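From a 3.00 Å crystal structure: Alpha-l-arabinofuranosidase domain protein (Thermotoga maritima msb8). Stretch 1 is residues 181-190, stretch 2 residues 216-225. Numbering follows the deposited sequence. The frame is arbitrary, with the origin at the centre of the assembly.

Stretch 1 (181-190) HMTADEYARA
Stretch 2 (216-225) IWNLRVLQEA

How does stretch 1 enter its helix, and how does that helix lie on stretch 2? His181, Met182 and Thr183 are extended (phi/psi -63/148, -117/174 and -90/173), and the helix runs from Ala184 to the end of the stretch and beyond, with phi near -65° and psi near -45°. Thr183 is the N-cap: its chi1 is p (67°), and Glu186 N donates to Thr183 OG1 at 3.0 Å. In return Thr183 N donates to Glu186 OE1 at 2.8 Å, with Glu186 at m, t and chi3 -49°. Stretch 2 is helical from its first residue, and the two helices run in broadly the same direction, crossing at -29° with axes 8.3 Å apart at closest approach. The register is set by Ala184 CA to Trp217 CA, 5.0 Å, and Ala188 CA to Val221 CA, 4.5 Å, so one turn along each helix brings the next pair together.

What meets the start of the stretch 1 helix? Trp217 does, with chi1 t (174°) and chi2 -81°; its CA-to-CB bond points sideways, yet the ring end comes nearer. Met182 O lies at the ring edge, 3.7 Å from Trp217 CZ3, and Thr183 O is 3.6 Å from the same Trp217 CZ3. The backbone of Ala184 approaches the indole directly: Ala184 CA sits 3.5 Å from Trp217 CE3, and Ala184 CB is 3.9 Å from Trp217 CE3.

Does charge contribute at the exposed side? Asp185 (chi1 m, -77°; chi2 -87°) starts sideways, but its carboxylate comes nearer to Arg220, whose CA-to-CB bond points toward stretch 1. Arg220 has chi1 t (-161°), chi2 124°, chi3 m (-72°) and chi4 159°. The salt bridge is long, 3.8 Å from Asp185 OD2 to Arg220 NH1, while Asp185 OD1 comes within 3.2 Å of Arg220 CD. No hydrogen bond crosses between the stretches.

How do the aromatic rings pack? The CA-to-CB bond of Tyr187 (chi1 t, 175°; chi2 67°) points toward stretch 2. Its ring and the six-membered ring of Trp217 are nearly parallel, planes at 5°, but slid apart with centroids 5.2 Å apart, so they barely overlap; Tyr187 CD2 is 3.2 Å from Trp217 CZ2. Val221 (chi1 t, 172°) meets the tyrosine at its edge, Tyr187 CD2 to Val221 CG2 being 3.8 Å. Tyr187 OH and Trp217 NE1 are hydrogen-bonded elsewhere in the structure.

How close do the backbones stay farther along? Ala188 points toward stretch 2 with only a methyl group, and Ala188 CB reaches 3.4 Å from Arg220 O and 4.2 Å from Val221 CA. The CA-to-CB bond of Glu224 (t, p, chi3 0°) likewise points toward stretch 1, and Glu224 CG lies 3.6 Å from Ala188 O and 3.8 Å from Arg189 CA. Arg189 itself (p, t, m, chi4 -133°) starts sideways and its end leads away, and Ala190 points away, making no contact.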

# COMPACT_ATOMS: atom_id res chain seq x y z
N HIS A 181 -5.67 -3.85 23.47
CA HIS A 181 -4.67 -4.76 22.91
C HIS A 181 -4.73 -6.09 23.60
O HIS A 181 -5.05 -6.13 24.79
CB HIS A 181 -3.26 -4.22 23.05
CG HIS A 181 -2.72 -4.26 24.44
ND1 HIS A 181 -2.77 -3.18 25.30
CD2 HIS A 181 -2.08 -5.25 25.12
CE1 HIS A 181 -2.17 -3.49 26.43
NE2 HIS A 181 -1.75 -4.74 26.35
N MET A 182 -4.43 -7.17 22.86
CA MET A 182 -4.47 -8.55 23.37
C MET A 182 -3.13 -9.26 23.37
O MET A 182 -2.11 -8.76 22.86
CB MET A 182 -5.44 -9.37 22.52
CG MET A 182 -6.65 -8.60 22.04
SD MET A 182 -7.93 -9.65 21.33
CE MET A 182 -7.63 -9.41 19.67
N THR A 183 -3.13 -10.45 23.94
CA THR A 183 -1.91 -11.26 23.96
C THR A 183 -1.92 -12.11 22.71
O THR A 183 -2.92 -12.16 22.01
CB THR A 183 -1.85 -12.23 25.15
OG1 THR A 183 -2.86 -13.25 25.00
CG2 THR A 183 -2.05 -11.51 26.43
N ALA A 184 -0.83 -12.82 22.44
CA ALA A 184 -0.79 -13.68 21.26
C ALA A 184 -1.95 -14.68 21.30
O ALA A 184 -2.67 -14.85 20.32
CB ALA A 184 0.53 -14.42 21.18
N ASP A 185 -2.18 -15.32 22.44
CA ASP A 185 -3.26 -16.28 22.45
C ASP A 185 -4.64 -15.66 22.44
O ASP A 185 -5.55 -16.20 21.81
CB ASP A 185 -3.12 -17.26 23.60
CG ASP A 185 -2.06 -18.32 23.33
OD1 ASP A 185 -2.42 -19.35 22.71
OD2 ASP A 185 -0.88 -18.11 23.70
N GLU A 186 -4.80 -14.53 23.12
CA GLU A 186 -6.11 -13.88 23.14
C GLU A 186 -6.54 -13.54 21.70
O GLU A 186 -7.61 -13.95 21.25
CB GLU A 186 -6.07 -12.61 24.01
CG GLU A 186 -5.55 -12.88 25.39
CD GLU A 186 -5.64 -11.68 26.29
OE1 GLU A 186 -5.20 -10.57 25.86
OE2 GLU A 186 -6.13 -11.86 27.44
N TYR A 187 -5.68 -12.80 21.01
CA TYR A 187 -5.94 -12.37 19.62
C TYR A 187 -6.04 -13.56 18.67
O TYR A 187 -6.89 -13.60 17.78
CB TYR A 187 -4.83 -11.44 19.08
CG TYR A 187 -5.06 -11.14 17.62
CD1 TYR A 187 -6.16 -10.38 17.23
CD2 TYR A 187 -4.28 -11.72 16.63
CE1 TYR A 187 -6.48 -10.22 15.92
CE2 TYR A 187 -4.59 -11.56 15.30
CZ TYR A 187 -5.72 -10.80 14.96
OH TYR A 187 -6.15 -10.67 13.67
N ALA A 188 -5.15 -14.50 18.87
CA ALA A 188 -5.15 -15.66 18.03
C ALA A 188 -6.51 -16.34 18.06
O ALA A 188 -7.12 -16.56 17.02
CB ALA A 188 -4.09 -16.60 18.49
N ARG A 189 -6.99 -16.68 19.27
CA ARG A 189 -8.26 -17.38 19.37
C ARG A 189 -9.38 -16.47 18.94
O ARG A 189 -10.37 -16.94 18.43
CB ARG A 189 -8.47 -17.97 20.77
CG ARG A 189 -9.08 -17.04 21.77
CD ARG A 189 -9.32 -17.69 23.15
NE ARG A 189 -10.19 -18.88 23.11
CZ ARG A 189 -11.22 -19.11 23.93
NH1 ARG A 189 -11.53 -18.22 24.87
NH2 ARG A 189 -11.93 -20.23 23.82
N ALA A 190 -9.21 -15.17 19.10
CA ALA A 190 -10.26 -14.24 18.69
C ALA A 190 -10.36 -14.11 17.16
O ALA A 190 -11.46 -14.07 16.60
CB ALA A 190 -10.04 -12.87 19.32
N ILE A 216 6.35 -15.83 17.51
CA ILE A 216 5.38 -16.57 18.30
C ILE A 216 4.01 -16.01 18.05
O ILE A 216 3.03 -16.74 17.99
CB ILE A 216 5.67 -16.46 19.78
CG1 ILE A 216 7.14 -16.79 20.05
CG2 ILE A 216 4.84 -17.47 20.54
CD1 ILE A 216 7.51 -18.22 19.69
N TRP A 217 3.92 -14.70 17.91
CA TRP A 217 2.61 -14.11 17.62
C TRP A 217 2.07 -14.72 16.31
O TRP A 217 1.08 -15.47 16.32
CB TRP A 217 2.71 -12.57 17.53
CG TRP A 217 1.42 -11.90 17.10
CD1 TRP A 217 0.96 -11.78 15.83
CD2 TRP A 217 0.44 -11.25 17.94
NE1 TRP A 217 -0.23 -11.08 15.81
CE2 TRP A 217 -0.57 -10.75 17.10
CE3 TRP A 217 0.33 -11.05 19.32
CZ2 TRP A 217 -1.68 -10.05 17.59
CZ3 TRP A 217 -0.80 -10.35 19.81
CH2 TRP A 217 -1.77 -9.87 18.95
N ASN A 218 2.74 -14.41 15.19
CA ASN A 218 2.37 -14.92 13.88
C ASN A 218 2.04 -16.41 13.94
O ASN A 218 0.96 -16.86 13.55
CB ASN A 218 3.50 -14.73 12.89
CG ASN A 218 3.85 -13.31 12.70
OD1 ASN A 218 3.04 -12.41 12.92
ND2 ASN A 218 5.07 -13.08 12.24
N LEU A 219 3.00 -17.18 14.42
CA LEU A 219 2.85 -18.62 14.55
C LEU A 219 1.57 -19.05 15.32
O LEU A 219 0.90 -20.03 14.99
CB LEU A 219 4.11 -19.17 15.22
CG LEU A 219 4.99 -20.13 14.42
CD1 LEU A 219 4.78 -20.07 12.95
CD2 LEU A 219 6.39 -19.77 14.74
N ARG A 220 1.21 -18.27 16.33
CA ARG A 220 0.04 -18.60 17.09
C ARG A 220 -1.19 -18.17 16.36
O ARG A 220 -2.24 -18.70 16.56
CB ARG A 220 0.08 -17.96 18.43
CG ARG A 220 -0.86 -18.64 19.34
CD ARG A 220 -0.12 -19.10 20.52
NE ARG A 220 0.75 -20.22 20.23
CZ ARG A 220 1.79 -20.56 21.00
NH1 ARG A 220 2.10 -19.83 22.08
NH2 ARG A 220 2.49 -21.65 20.72
N VAL A 221 -1.07 -17.19 15.49
CA VAL A 221 -2.22 -16.76 14.73
C VAL A 221 -2.41 -17.75 13.62
O VAL A 221 -3.51 -18.23 13.40
CB VAL A 221 -2.03 -15.35 14.08
CG1 VAL A 221 -3.17 -15.03 13.14
CG2 VAL A 221 -1.94 -14.30 15.16
N LEU A 222 -1.35 -18.07 12.92
CA LEU A 222 -1.49 -19.01 11.83
C LEU A 222 -1.97 -20.35 12.34
O LEU A 222 -2.78 -21.02 11.69
CB LEU A 222 -0.17 -19.17 11.10
CG LEU A 222 0.23 -17.89 10.37
CD1 LEU A 222 1.72 -17.74 10.33
CD2 LEU A 222 -0.36 -17.97 8.98
N GLN A 223 -1.48 -20.73 13.51
CA GLN A 223 -1.84 -22.03 14.07
C GLN A 223 -3.29 -22.15 14.48
O GLN A 223 -3.87 -23.19 14.42
CB GLN A 223 -0.96 -22.31 15.27
CG GLN A 223 0.08 -23.36 15.01
CD GLN A 223 1.19 -23.32 16.03
OE1 GLN A 223 0.98 -23.00 17.21
NE2 GLN A 223 2.40 -23.65 15.59
N GLU A 224 -3.86 -21.03 14.90
CA GLU A 224 -5.24 -20.99 15.36
C GLU A 224 -6.25 -20.74 14.23
O GLU A 224 -7.23 -21.45 14.09
CB GLU A 224 -5.37 -19.91 16.44
CG GLU A 224 -6.57 -20.07 17.29
CD GLU A 224 -6.55 -21.38 18.11
OE1 GLU A 224 -5.56 -22.15 17.98
OE2 GLU A 224 -7.51 -21.63 18.88
N ALA A 225 -5.99 -19.72 13.43
CA ALA A 225 -6.92 -19.37 12.37
C ALA A 225 -6.44 -19.71 10.97
O ALA A 225 -7.05 -19.29 10.00
CB ALA A 225 -7.23 -17.89 12.46